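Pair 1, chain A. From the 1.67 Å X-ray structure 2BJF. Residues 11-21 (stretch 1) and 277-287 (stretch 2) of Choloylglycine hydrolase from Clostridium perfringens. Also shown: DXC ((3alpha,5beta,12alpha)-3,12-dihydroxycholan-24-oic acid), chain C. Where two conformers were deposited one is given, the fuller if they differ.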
# COMPACT_ATOMS: atom_id res chain seq x y z
N ASP A 11 19.68 -26.71 -14.77
CA ASP A 11 20.65 -27.80 -14.89
C ASP A 11 21.15 -28.29 -13.53
O ASP A 11 21.95 -29.23 -13.45
CB ASP A 11 21.84 -27.37 -15.76
CG ASP A 11 21.42 -26.99 -17.17
OD1 ASP A 11 20.70 -27.78 -17.82
OD2 ASP A 11 21.82 -25.90 -17.64
N GLY A 12 20.68 -27.66 -12.46
CA GLY A 12 21.09 -28.02 -11.10
C GLY A 12 22.29 -27.28 -10.55
O GLY A 12 22.85 -27.68 -9.52
N LEU A 13 22.70 -26.21 -11.23
CA LEU A 13 23.81 -25.38 -10.76
C LEU A 13 23.29 -24.33 -9.78
O LEU A 13 22.11 -23.98 -9.80
CB LEU A 13 24.53 -24.71 -11.93
CG LEU A 13 25.21 -25.61 -12.96
CD1 LEU A 13 25.82 -24.78 -14.08
CD2 LEU A 13 26.27 -26.52 -12.33
N HIS A 14 24.17 -23.84 -8.92
CA HIS A 14 23.77 -22.91 -7.87
C HIS A 14 24.37 -21.53 -8.04
O HIS A 14 25.59 -21.35 -8.02
CB HIS A 14 24.10 -23.50 -6.49
CG HIS A 14 23.30 -24.72 -6.16
ND1 HIS A 14 23.66 -25.98 -6.57
CD2 HIS A 14 22.13 -24.87 -5.48
CE1 HIS A 14 22.77 -26.86 -6.15
NE2 HIS A 14 21.83 -26.21 -5.49
N LEU A 15 23.48 -20.55 -8.22
CA LEU A 15 23.87 -19.16 -8.35
C LEU A 15 23.69 -18.43 -7.03
O LEU A 15 22.70 -18.64 -6.33
CB LEU A 15 23.05 -18.46 -9.44
CG LEU A 15 22.99 -19.05 -10.85
CD1 LEU A 15 22.03 -18.25 -11.71
CD2 LEU A 15 24.37 -19.11 -11.51
N PHE A 16 24.67 -17.60 -6.69
CA PHE A 16 24.62 -16.79 -5.48
C PHE A 16 25.28 -15.44 -5.74
O PHE A 16 26.36 -15.38 -6.31
CB PHE A 16 25.30 -17.51 -4.31
CG PHE A 16 25.43 -16.67 -3.07
CD1 PHE A 16 24.31 -16.31 -2.32
CD2 PHE A 16 26.68 -16.22 -2.65
CE1 PHE A 16 24.43 -15.52 -1.18
CE2 PHE A 16 26.82 -15.43 -1.51
CZ PHE A 16 25.69 -15.09 -0.77
N GLY A 17 24.62 -14.37 -5.32
CA GLY A 17 25.13 -13.03 -5.56
C GLY A 17 24.30 -11.94 -4.92
O GLY A 17 23.48 -12.21 -4.04
N ARG A 18 24.50 -10.71 -5.38
CA ARG A 18 23.92 -9.55 -4.71
C ARG A 18 23.88 -8.27 -5.54
O ARG A 18 24.68 -8.08 -6.45
CB ARG A 18 24.67 -9.27 -3.40
CG ARG A 18 26.18 -9.03 -3.55
CD ARG A 18 26.54 -7.55 -3.71
NE ARG A 18 26.17 -6.77 -2.54
CZ ARG A 18 26.86 -6.73 -1.40
NH1 ARG A 18 27.98 -7.44 -1.25
NH2 ARG A 18 26.42 -5.98 -0.39
N ASN A 19 22.92 -7.41 -5.20
CA ASN A 19 22.98 -6.00 -5.54
C ASN A 19 23.83 -5.28 -4.50
O ASN A 19 23.65 -5.50 -3.30
CB ASN A 19 21.59 -5.37 -5.54
CG ASN A 19 20.80 -5.65 -6.81
OD1 ASN A 19 21.34 -6.11 -7.81
ND2 ASN A 19 19.51 -5.36 -6.77
N MET A 20 24.75 -4.44 -4.95
CA MET A 20 25.49 -3.56 -4.06
C MET A 20 24.86 -2.17 -4.09
O MET A 20 24.98 -1.46 -5.09
CB MET A 20 26.96 -3.48 -4.46
CG MET A 20 27.76 -2.39 -3.74
SD MET A 20 27.90 -2.65 -1.96
CE MET A 20 28.97 -4.08 -1.93
N ASP A 21 24.19 -1.80 -3.01
CA ASP A 21 23.49 -0.52 -2.93
C ASP A 21 24.22 0.47 -2.03
O ASP A 21 24.09 0.42 -0.80
CB ASP A 21 22.04 -0.72 -2.46
CG ASP A 21 21.27 -1.73 -3.30
OD1 ASP A 21 21.63 -1.97 -4.47
OD2 ASP A 21 20.29 -2.30 -2.77
N GLN A 277 25.16 -0.05 -7.46
CA GLN A 277 26.43 0.18 -8.15
C GLN A 277 26.82 -1.00 -9.04
O GLN A 277 27.30 -0.80 -10.16
CB GLN A 277 27.55 0.47 -7.14
CG GLN A 277 27.33 1.72 -6.29
CD GLN A 277 27.65 3.03 -7.01
OE1 GLN A 277 27.31 4.11 -6.52
NE2 GLN A 277 28.31 2.94 -8.16
N TYR A 278 26.62 -2.21 -8.54
CA TYR A 278 26.86 -3.43 -9.30
C TYR A 278 25.94 -4.57 -8.88
O TYR A 278 25.35 -4.56 -7.79
CB TYR A 278 28.34 -3.85 -9.27
CG TYR A 278 28.86 -4.42 -7.96
CD1 TYR A 278 28.66 -5.77 -7.63
CD2 TYR A 278 29.58 -3.63 -7.07
CE1 TYR A 278 29.14 -6.29 -6.44
CE2 TYR A 278 30.08 -4.15 -5.88
CZ TYR A 278 29.85 -5.48 -5.57
OH TYR A 278 30.34 -5.99 -4.39
N THR A 279 25.81 -5.55 -9.77
CA THR A 279 25.07 -6.77 -9.50
C THR A 279 25.98 -7.95 -9.82
O THR A 279 26.44 -8.09 -10.96
CB THR A 279 23.78 -6.85 -10.34
OG1 THR A 279 22.97 -5.70 -10.07
CG2 THR A 279 22.99 -8.11 -10.02
N SER A 280 26.26 -8.76 -8.81
CA SER A 280 27.12 -9.93 -8.98
C SER A 280 26.32 -11.22 -8.91
O SER A 280 25.32 -11.30 -8.20
CB SER A 280 28.24 -9.93 -7.94
OG SER A 280 27.75 -10.17 -6.63
N CYS A 281 26.76 -12.22 -9.66
CA CYS A 281 26.16 -13.54 -9.66
C CYS A 281 27.26 -14.57 -9.82
O CYS A 281 27.91 -14.64 -10.86
CB CYS A 281 25.14 -13.67 -10.80
SG CYS A 281 24.38 -15.31 -10.92
N MET A 282 27.45 -15.37 -8.78
CA MET A 282 28.49 -16.40 -8.78
C MET A 282 27.89 -17.76 -9.08
O MET A 282 26.95 -18.19 -8.41
CB MET A 282 29.19 -16.43 -7.42
CG MET A 282 30.00 -15.19 -7.11
SD MET A 282 30.46 -15.05 -5.37
CE MET A 282 29.05 -14.17 -4.71
N CYS A 283 28.42 -18.43 -10.10
CA CYS A 283 28.07 -19.83 -10.33
C CYS A 283 29.02 -20.66 -9.49
O CYS A 283 30.19 -20.86 -9.85
CB CYS A 283 28.17 -20.21 -11.80
SG CYS A 283 27.67 -21.91 -12.10
N LEU A 284 28.51 -21.14 -8.36
CA LEU A 284 29.34 -21.75 -7.32
C LEU A 284 30.09 -23.01 -7.75
O LEU A 284 31.26 -23.18 -7.41
CB LEU A 284 28.52 -22.00 -6.05
CG LEU A 284 27.92 -20.76 -5.37
CD1 LEU A 284 26.94 -21.17 -4.28
CD2 LEU A 284 28.99 -19.83 -4.80
N GLU A 285 29.43 -23.89 -8.51
CA GLU A 285 30.06 -25.11 -9.02
C GLU A 285 31.21 -24.82 -9.97
O GLU A 285 32.25 -25.48 -9.92
CB GLU A 285 29.04 -26.01 -9.73
CG GLU A 285 28.13 -26.81 -8.80
CD GLU A 285 26.87 -26.06 -8.38
OE1 GLU A 285 26.74 -24.85 -8.69
OE2 GLU A 285 26.00 -26.69 -7.75
N LYS A 286 31.02 -23.82 -10.83
CA LYS A 286 31.96 -23.52 -11.91
C LYS A 286 33.06 -22.54 -11.51
O LYS A 286 34.08 -22.42 -12.19
CB LYS A 286 31.20 -22.98 -13.13
CG LYS A 286 30.29 -24.01 -13.81
CD LYS A 286 29.38 -23.37 -14.86
CE LYS A 286 30.08 -23.14 -16.19
NZ LYS A 286 29.19 -22.44 -17.15
N GLY A 287 32.85 -21.83 -10.40
CA GLY A 287 33.81 -20.85 -9.91
C GLY A 287 33.91 -19.62 -10.79
O GLY A 287 34.96 -18.98 -10.87
C1 DXC C . 35.96 2.34 6.09
C2 DXC C . 36.00 0.89 6.60
C3 DXC C . 36.99 0.00 5.84
C4 DXC C . 36.84 0.06 4.31
C5 DXC C . 36.79 1.52 3.85
C6 DXC C . 35.75 2.37 4.58
C7 DXC C . 36.92 -1.43 6.40
C8 DXC C . 35.69 -2.21 5.93
C9 DXC C . 35.42 -2.12 4.43
C10 DXC C . 35.54 -0.68 3.89
C11 DXC C . 34.01 -2.61 4.10
C12 DXC C . 33.66 -2.60 2.60
C13 DXC C . 33.83 -1.19 2.04
C14 DXC C . 35.21 -0.60 2.38
C15 DXC C . 33.52 -3.95 4.65
C16 DXC C . 32.30 -4.26 3.77
C17 DXC C . 32.23 -3.15 2.70
C18 DXC C . 38.05 -0.58 3.64
C19 DXC C . 31.47 -3.60 1.43
O1 DXC C . 32.79 -0.31 2.50
O2 DXC C . 34.90 3.04 6.74
C20 DXC C . 34.56 -3.57 1.81
C21 DXC C . 30.00 -3.90 1.73
C22 DXC C . 29.24 -2.69 2.28
C23 DXC C . 27.74 -2.78 2.05
O3 DXC C . 27.28 -3.70 1.33
O4 DXC C . 27.02 -1.93 2.59
C24 DXC C . 31.56 -2.63 0.25

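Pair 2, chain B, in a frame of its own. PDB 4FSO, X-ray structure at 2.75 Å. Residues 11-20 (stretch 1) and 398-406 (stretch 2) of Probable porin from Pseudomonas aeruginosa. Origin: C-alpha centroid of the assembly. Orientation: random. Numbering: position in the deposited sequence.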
# COMPACT_ATOMS: atom_id res chain seq x y z
N ASP B 11 7.10 -22.97 6.33
CA ASP B 11 8.28 -23.84 6.27
C ASP B 11 9.21 -23.28 5.20
O ASP B 11 9.81 -24.01 4.41
CB ASP B 11 7.93 -25.32 6.04
N GLY B 12 9.28 -21.94 5.17
CA GLY B 12 10.19 -21.21 4.32
C GLY B 12 9.65 -20.75 2.98
O GLY B 12 8.57 -21.15 2.56
N SER B 13 10.44 -19.91 2.31
CA SER B 13 10.21 -19.47 0.94
C SER B 13 11.49 -18.75 0.47
O SER B 13 12.22 -18.16 1.28
CB SER B 13 8.98 -18.55 0.83
OG SER B 13 9.24 -17.19 1.20
N ALA B 14 11.76 -18.78 -0.84
CA ALA B 14 12.91 -18.06 -1.40
C ALA B 14 12.56 -17.56 -2.80
O ALA B 14 12.09 -18.30 -3.66
CB ALA B 14 14.15 -18.94 -1.42
N ARG B 15 12.82 -16.28 -3.02
CA ARG B 15 12.15 -15.60 -4.10
C ARG B 15 13.08 -14.56 -4.72
O ARG B 15 13.22 -13.47 -4.20
CB ARG B 15 10.89 -14.93 -3.52
CG ARG B 15 9.79 -14.64 -4.50
CD ARG B 15 9.45 -15.84 -5.38
NE ARG B 15 8.77 -16.92 -4.68
CZ ARG B 15 7.87 -17.73 -5.25
NH1 ARG B 15 7.55 -17.55 -6.52
NH2 ARG B 15 7.30 -18.69 -4.55
N LEU B 16 13.74 -14.93 -5.80
CA LEU B 16 14.56 -13.97 -6.54
C LEU B 16 13.73 -13.29 -7.63
O LEU B 16 13.25 -13.94 -8.54
CB LEU B 16 15.78 -14.62 -7.16
CG LEU B 16 16.53 -13.62 -8.05
CD1 LEU B 16 17.01 -12.35 -7.26
CD2 LEU B 16 17.69 -14.31 -8.79
N GLU B 17 13.58 -11.98 -7.52
CA GLU B 17 12.72 -11.27 -8.43
C GLU B 17 13.52 -10.31 -9.29
O GLU B 17 14.35 -9.54 -8.79
CB GLU B 17 11.63 -10.55 -7.64
N ALA B 18 13.30 -10.38 -10.60
CA ALA B 18 13.92 -9.47 -11.56
C ALA B 18 12.84 -8.51 -12.07
O ALA B 18 11.77 -8.94 -12.49
CB ALA B 18 14.55 -10.24 -12.68
N ARG B 19 13.11 -7.22 -12.01
CA ARG B 19 12.07 -6.24 -12.29
C ARG B 19 12.59 -5.21 -13.27
O ARG B 19 13.58 -4.53 -13.01
CB ARG B 19 11.59 -5.54 -11.01
N THR B 20 11.93 -5.13 -14.42
CA THR B 20 12.28 -4.14 -15.42
C THR B 20 11.19 -3.09 -15.52
O THR B 20 10.00 -3.41 -15.68
CB THR B 20 12.58 -4.78 -16.78
OG1 THR B 20 13.98 -4.69 -17.04
CG2 THR B 20 11.84 -4.06 -17.90
N ILE B 398 6.04 -2.21 -16.93
CA ILE B 398 6.78 -3.06 -16.01
C ILE B 398 6.88 -4.52 -16.43
O ILE B 398 5.87 -5.21 -16.64
CB ILE B 398 6.22 -2.98 -14.56
CG1 ILE B 398 6.03 -1.53 -14.12
CG2 ILE B 398 7.14 -3.74 -13.60
CD1 ILE B 398 4.60 -1.02 -14.28
N ALA B 399 8.12 -4.99 -16.56
CA ALA B 399 8.38 -6.41 -16.78
C ALA B 399 9.02 -7.02 -15.53
O ALA B 399 10.01 -6.53 -14.99
CB ALA B 399 9.24 -6.64 -18.04
N SER B 400 8.43 -8.11 -15.07
CA SER B 400 8.76 -8.64 -13.78
C SER B 400 8.79 -10.15 -13.85
O SER B 400 7.93 -10.76 -14.48
CB SER B 400 7.72 -8.17 -12.78
OG SER B 400 6.54 -7.77 -13.46
N TYR B 401 9.77 -10.75 -13.21
CA TYR B 401 9.85 -12.20 -13.18
C TYR B 401 10.24 -12.66 -11.78
O TYR B 401 11.22 -12.17 -11.22
CB TYR B 401 10.86 -12.71 -14.20
CG TYR B 401 10.87 -14.21 -14.38
CD1 TYR B 401 9.85 -14.84 -15.09
CD2 TYR B 401 11.90 -15.00 -13.86
CE1 TYR B 401 9.84 -16.21 -15.27
CE2 TYR B 401 11.90 -16.38 -14.04
CZ TYR B 401 10.86 -16.98 -14.75
OH TYR B 401 10.83 -18.35 -14.94
N ASN B 402 9.44 -13.57 -11.23
CA ASN B 402 9.76 -14.21 -9.95
C ASN B 402 10.26 -15.63 -10.11
O ASN B 402 9.52 -16.51 -10.54
CB ASN B 402 8.56 -14.22 -9.01
CG ASN B 402 8.52 -13.01 -8.13
OD1 ASN B 402 9.36 -12.84 -7.25
ND2 ASN B 402 7.52 -12.15 -8.36
N LEU B 403 11.53 -15.84 -9.77
CA LEU B 403 12.09 -17.18 -9.69
C LEU B 403 11.98 -17.68 -8.23
O LEU B 403 12.51 -17.05 -7.29
CB LEU B 403 13.54 -17.19 -10.19
CG LEU B 403 14.42 -18.45 -10.11
CD1 LEU B 403 13.76 -19.71 -10.72
CD2 LEU B 403 15.78 -18.22 -10.77
N SER B 404 11.25 -18.77 -8.03
CA SER B 404 11.29 -19.48 -6.76
C SER B 404 12.62 -20.21 -6.68
O SER B 404 12.99 -20.93 -7.62
CB SER B 404 10.14 -20.48 -6.64
OG SER B 404 10.22 -21.19 -5.41
N LEU B 405 13.33 -20.03 -5.57
CA LEU B 405 14.64 -20.66 -5.42
C LEU B 405 14.51 -22.06 -4.84
O LEU B 405 15.38 -22.89 -5.04
CB LEU B 405 15.57 -19.81 -4.55
CG LEU B 405 16.60 -18.80 -5.08
CD1 LEU B 405 16.75 -18.74 -6.60
CD2 LEU B 405 16.35 -17.42 -4.50
N PHE B 406 13.41 -22.32 -4.13
CA PHE B 406 13.07 -23.67 -3.68
C PHE B 406 12.34 -24.38 -4.83
O PHE B 406 12.14 -25.61 -4.82
CB PHE B 406 12.17 -23.66 -2.44
CG PHE B 406 12.76 -23.01 -1.21
CD1 PHE B 406 14.11 -22.75 -1.09
CD2 PHE B 406 11.94 -22.68 -0.13
CE1 PHE B 406 14.64 -22.15 0.06
CE2 PHE B 406 12.45 -22.08 1.02
CZ PHE B 406 13.80 -21.82 1.12
O HOH W 1 9.73 -20.46 -2.24

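Both pairs are two-stranded antiparallel contacts between segments far apart in sequence. The N-to-C directions of the strands make 160° in pair 1 and 172° in pair 2, with closest axis approaches of 4.3 and 4.5 Å, and N, CA and C of 14 central residues superpose with an RMSD of 0.6 Å. The register is conserved: A:Phe16 with A:Met282 and A:Arg18 with A:Ser280 match B:Leu16 with B:Leu403 and B:Ala18 with B:Tyr401, all hydrogen-bonded pairs. In the first of these, A:Met282 N to A:Phe16 O is 2.7 Å, and B:Leu403 N to B:Leu16 O is 2.8 Å. The ladder also ends alike, with A:Leu284 N to A:His14 O and B:Leu405 N to B:Ala14 O both at 2.9 Å.

Beyond that rung, A:His14 and A:Glu285 occupy the positions of B:Ala14 and B:Phe406, and the chemistry changes. The carboxylate of A:Glu285 accepts two bonds from one residue: A:His14 N to A:Glu285 OE1 is 2.8 Å (163° at the hydrogen), and A:His14 ND1 to A:Glu285 OE2 is 2.7 Å (169°). In pair 2 the contact is apolar. B:Ala14 CB lies 3.8 Å from the centroid of the B:Phe406 ring, 22° off its normal, so the methyl sits over the ring face.

The leucines A:Leu284 and B:Leu405 have side-chain centres only 0.4 Å apart after superposition. Each packs against the matched residue two places along from the histidine or alanine: A:Leu284 CD1 is 4.0 Å from A:Phe16 CB, and B:Leu405 CD2 is 3.9 Å from B:Leu16 CB.

At A:Gly17, matched by B:Glu17 with a CA displacement of 1.4 Å, the backbones differ locally. The glycine is nearly fully extended (phi/psi -176/-163), and an ideal CB would lie 1.9 Å from A:Ser280 O, a clash. B:Glu17, at -115/129, accommodates a CB, which approaches B:Asn402 OD1 at 3.2 Å; its side chain is not modelled beyond that atom.

The matched positions A:Leu15 and B:Arg15 face A:Cys281 and A:Cys283 in one case, B:Asn402 and B:Ser404 in the other. A:Leu15 makes apolar contacts, CB to A:Cys281 SG at 3.7 Å and CD2 to A:Cys283 CB at 4.0 Å. B:Arg15 instead lays a guanidinium face against B:Ser404 CB, 3.8 Å from B:Arg15 CZ, although this arginine is poorly ordered.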